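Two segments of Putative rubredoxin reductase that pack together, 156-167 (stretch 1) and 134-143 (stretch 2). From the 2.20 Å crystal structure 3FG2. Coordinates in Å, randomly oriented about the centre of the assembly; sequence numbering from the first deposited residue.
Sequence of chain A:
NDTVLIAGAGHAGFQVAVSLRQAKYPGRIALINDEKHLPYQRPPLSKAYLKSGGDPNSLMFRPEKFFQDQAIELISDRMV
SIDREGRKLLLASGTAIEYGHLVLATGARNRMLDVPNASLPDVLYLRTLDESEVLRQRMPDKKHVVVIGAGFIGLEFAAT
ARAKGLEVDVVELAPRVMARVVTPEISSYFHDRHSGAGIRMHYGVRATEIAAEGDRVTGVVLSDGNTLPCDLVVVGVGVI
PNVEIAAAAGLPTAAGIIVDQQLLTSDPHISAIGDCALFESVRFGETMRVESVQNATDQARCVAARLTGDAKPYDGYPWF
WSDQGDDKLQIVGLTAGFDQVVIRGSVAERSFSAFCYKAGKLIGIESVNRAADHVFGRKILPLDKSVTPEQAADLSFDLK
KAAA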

# COMPACT_ATOMS: atom_id res chain seq x y z
N GLU A 156 11.06 -2.71 5.50
CA GLU A 156 10.55 -2.41 6.82
C GLU A 156 10.67 -3.69 7.64
O GLU A 156 11.02 -3.65 8.82
CB GLU A 156 9.09 -1.94 6.73
CG GLU A 156 8.91 -0.67 5.91
CD GLU A 156 7.50 -0.10 5.94
OE1 GLU A 156 6.55 -0.85 6.25
OE2 GLU A 156 7.34 1.10 5.64
N PHE A 157 10.41 -4.83 7.00
CA PHE A 157 10.52 -6.12 7.68
C PHE A 157 11.98 -6.46 7.95
O PHE A 157 12.36 -6.79 9.08
CB PHE A 157 9.91 -7.25 6.84
CG PHE A 157 10.30 -8.62 7.31
CD1 PHE A 157 9.75 -9.16 8.47
CD2 PHE A 157 11.28 -9.35 6.63
CE1 PHE A 157 10.17 -10.39 8.95
CE2 PHE A 157 11.71 -10.58 7.11
CZ PHE A 157 11.16 -11.11 8.28
N ALA A 158 12.81 -6.36 6.91
CA ALA A 158 14.22 -6.68 7.03
C ALA A 158 14.92 -6.02 8.21
O ALA A 158 15.71 -6.65 8.91
CB ALA A 158 14.94 -6.32 5.75
N ALA A 159 14.65 -4.74 8.43
CA ALA A 159 15.28 -4.04 9.54
C ALA A 159 14.87 -4.66 10.87
O ALA A 159 15.70 -4.88 11.75
CB ALA A 159 14.91 -2.56 9.50
N THR A 160 13.59 -4.96 11.01
CA THR A 160 13.10 -5.54 12.24
C THR A 160 13.65 -6.95 12.47
O THR A 160 14.06 -7.28 13.58
CB THR A 160 11.57 -5.54 12.27
OG1 THR A 160 11.12 -4.18 12.37
CG2 THR A 160 11.05 -6.35 13.46
N ALA A 161 13.65 -7.77 11.43
CA ALA A 161 14.17 -9.13 11.56
C ALA A 161 15.64 -9.04 11.99
O ALA A 161 16.11 -9.78 12.85
CB ALA A 161 14.06 -9.88 10.24
N ARG A 162 16.36 -8.10 11.39
CA ARG A 162 17.76 -7.91 11.72
C ARG A 162 17.90 -7.46 13.17
O ARG A 162 18.76 -7.94 13.90
CB ARG A 162 18.38 -6.87 10.79
CG ARG A 162 19.86 -6.64 11.04
CD ARG A 162 20.63 -7.94 10.99
NE ARG A 162 22.05 -7.74 11.25
CZ ARG A 162 22.90 -8.72 11.52
NH1 ARG A 162 22.47 -9.98 11.56
NH2 ARG A 162 24.18 -8.45 11.72
N ALA A 163 17.04 -6.53 13.57
CA ALA A 163 17.05 -6.00 14.92
C ALA A 163 16.79 -7.10 15.94
O ALA A 163 17.25 -7.03 17.08
CB ALA A 163 16.01 -4.89 15.06
N LYS A 164 16.05 -8.12 15.51
CA LYS A 164 15.73 -9.24 16.39
C LYS A 164 16.84 -10.29 16.40
O LYS A 164 16.68 -11.36 16.98
CB LYS A 164 14.41 -9.89 15.97
CG LYS A 164 13.17 -9.07 16.26
CD LYS A 164 11.92 -9.82 15.80
CE LYS A 164 10.63 -9.08 16.15
NZ LYS A 164 10.41 -8.95 17.62
N GLY A 165 17.95 -10.00 15.74
CA GLY A 165 19.06 -10.94 15.72
C GLY A 165 19.14 -11.92 14.57
O GLY A 165 20.11 -12.67 14.48
N LEU A 166 18.16 -11.93 13.67
CA LEU A 166 18.22 -12.85 12.54
C LEU A 166 19.20 -12.37 11.50
O LEU A 166 19.50 -11.18 11.40
CB LEU A 166 16.86 -13.01 11.86
CG LEU A 166 15.86 -14.00 12.46
CD1 LEU A 166 15.38 -13.49 13.80
CD2 LEU A 166 14.70 -14.18 11.50
N GLU A 167 19.71 -13.31 10.72
CA GLU A 167 20.63 -12.99 9.65
C GLU A 167 19.70 -12.58 8.52
O GLU A 167 18.68 -13.24 8.30
CB GLU A 167 21.42 -14.23 9.27
CG GLU A 167 22.69 -13.94 8.56
CD GLU A 167 23.87 -14.47 9.32
OE1 GLU A 167 24.02 -14.11 10.51
OE2 GLU A 167 24.66 -15.24 8.71
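Stretch 2, residues 134-143: VLRQRMPDKK

Stretch 2 enters as part of a helix that begins earlier in the chain, passes through a short 3-10 segment at M139 and P140, and leaves as a loop in which K142 alone is extended. It lies along stretch 1 in the same overall sense: L135, near its start, reaches F157, M139 faces the closing turns of the partner helix around A161, and K143 ends beside L166 and E167. The CA atoms of A161 and M139 are 7.2 Å apart and those of K164 and P140 8.0 Å, whereas those of L166 and K143 are separated by 5.0 Å, so the two chains come close only at this last pair. The contact buries 417 Å² in all, counting both sides.

V134 is out of reach of stretch 1. The first contact comes from L135, whose CA-to-CB bond points toward the partner; L135 CD2 lies 3.5 Å from F157 CE1, approaching the ring obliquely. The CA-to-CB bond of R136 points away, and Q137 and R138 make no contact, as expected where one side of a helix is applied to its neighbour. The helical backbone is held here by bonds from R138 N to V134 O (2.8 Å) and from M139 N to L135 O (3.1 Å).

M139, one turn after L135, is the centre of the contact and gives up more area than any other residue, 101 Å². Its CA-to-CB bond points toward stretch 1, and the side chain, with chi1 m and chi2 t, places M139 SD 3.7 Å from F157 CE1, 4.2 Å from A161 CB and 3.8 Å from K164 CD. The sulfur M139 SD is 4.9 Å from the centroid of the F157 ring, again in an oblique position. Farther back along the same side chain, M139 CG packs 4.2 Å from L166 CD2, while L166 CD1 comes within 3.4 Å of M139 O. That carbonyl, M139 O, also accepts a hydrogen bond from K142 N at 3.0 Å, which helps to close the turn.

P140 and D141 add essentially nothing to the interface. At K142 the chain becomes extended, with phi/psi of -124/146°. K142 O sits 3.3 Å from L166 CG, and K142 CB is 4.2 Å from L166 CD2, but the end of the lysine side chain leads away. L166 is thus packed against both M139 and K142.

K143 contacts stretch 1 through its backbone, with its CA-to-CB bond directed away. K143 O accepts a hydrogen bond from E167 N at 2.8 Å, with a nearly linear N-H...O angle of 168°. This is the only hydrogen bond between the stretches, and it fastens the polar end of an otherwise largely apolar contact.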

# COMPACT_ATOMS: atom_id res chain seq x y z
N VAL A 134 1.86 -14.72 12.11
CA VAL A 134 2.64 -15.95 11.99
C VAL A 134 4.12 -15.61 11.89
O VAL A 134 4.97 -16.28 12.48
CB VAL A 134 2.23 -16.79 10.75
CG1 VAL A 134 0.72 -16.92 10.69
CG2 VAL A 134 2.77 -16.15 9.50
N LEU A 135 4.44 -14.57 11.14
CA LEU A 135 5.82 -14.15 10.96
C LEU A 135 6.38 -13.70 12.31
O LEU A 135 7.53 -14.00 12.64
CB LEU A 135 5.88 -13.02 9.93
CG LEU A 135 7.26 -12.62 9.39
CD1 LEU A 135 8.07 -13.87 9.01
CD2 LEU A 135 7.05 -11.73 8.17
N ARG A 136 5.56 -13.00 13.08
CA ARG A 136 5.97 -12.52 14.40
C ARG A 136 6.35 -13.69 15.30
O ARG A 136 7.33 -13.63 16.04
CB ARG A 136 4.82 -11.73 15.04
CG ARG A 136 5.18 -11.02 16.35
CD ARG A 136 3.96 -10.35 16.95
NE ARG A 136 3.03 -11.33 17.51
CZ ARG A 136 3.17 -11.90 18.71
NH1 ARG A 136 4.20 -11.58 19.48
NH2 ARG A 136 2.28 -12.79 19.13
N GLN A 137 5.56 -14.76 15.24
CA GLN A 137 5.81 -15.95 16.05
C GLN A 137 6.91 -16.85 15.47
O GLN A 137 7.55 -17.59 16.22
CB GLN A 137 4.53 -16.78 16.18
CG GLN A 137 3.41 -16.10 16.91
CD GLN A 137 2.18 -16.97 17.03
OE1 GLN A 137 2.27 -18.13 17.45
NE2 GLN A 137 1.02 -16.43 16.67
N ARG A 138 7.12 -16.79 14.16
CA ARG A 138 8.11 -17.62 13.49
C ARG A 138 9.57 -17.16 13.61
O ARG A 138 10.47 -17.98 13.71
CB ARG A 138 7.76 -17.75 12.00
CG ARG A 138 8.61 -18.76 11.22
CD ARG A 138 8.19 -20.19 11.52
NE ARG A 138 6.76 -20.39 11.31
CZ ARG A 138 6.18 -20.68 10.15
NH1 ARG A 138 6.91 -20.81 9.05
NH2 ARG A 138 4.86 -20.83 10.09
N MET A 139 9.79 -15.84 13.61
CA MET A 139 11.14 -15.29 13.69
C MET A 139 12.00 -15.76 14.86
O MET A 139 13.20 -15.99 14.70
CB MET A 139 11.10 -13.77 13.70
CG MET A 139 10.72 -13.14 12.37
SD MET A 139 10.88 -11.35 12.47
CE MET A 139 9.26 -10.89 13.07
N PRO A 140 11.41 -15.89 16.06
CA PRO A 140 12.20 -16.34 17.22
C PRO A 140 12.78 -17.75 17.07
O PRO A 140 13.77 -18.09 17.72
CB PRO A 140 11.21 -16.22 18.37
CG PRO A 140 9.88 -16.44 17.70
CD PRO A 140 10.02 -15.61 16.45
N ASP A 141 12.18 -18.56 16.21
CA ASP A 141 12.65 -19.92 15.98
C ASP A 141 13.46 -20.02 14.69
O ASP A 141 13.76 -21.12 14.23
CB ASP A 141 11.47 -20.90 15.90
CG ASP A 141 10.53 -20.78 17.08
OD1 ASP A 141 9.74 -19.81 17.12
OD2 ASP A 141 10.60 -21.64 17.98
N LYS A 142 13.80 -18.87 14.12
CA LYS A 142 14.58 -18.85 12.89
C LYS A 142 15.87 -18.05 13.02
O LYS A 142 15.93 -17.05 13.73
CB LYS A 142 13.72 -18.30 11.75
CG LYS A 142 12.66 -19.29 11.26
CD LYS A 142 13.32 -20.59 10.80
CE LYS A 142 12.31 -21.56 10.23
NZ LYS A 142 11.29 -21.94 11.24
N LYS A 143 16.90 -18.49 12.31
CA LYS A 143 18.21 -17.86 12.35
C LYS A 143 18.57 -17.03 11.13
O LYS A 143 19.34 -16.08 11.23
CB LYS A 143 19.29 -18.92 12.50
CG LYS A 143 19.12 -19.89 13.65
CD LYS A 143 19.65 -19.32 14.95
CE LYS A 143 20.02 -20.44 15.90
NZ LYS A 143 21.06 -21.34 15.30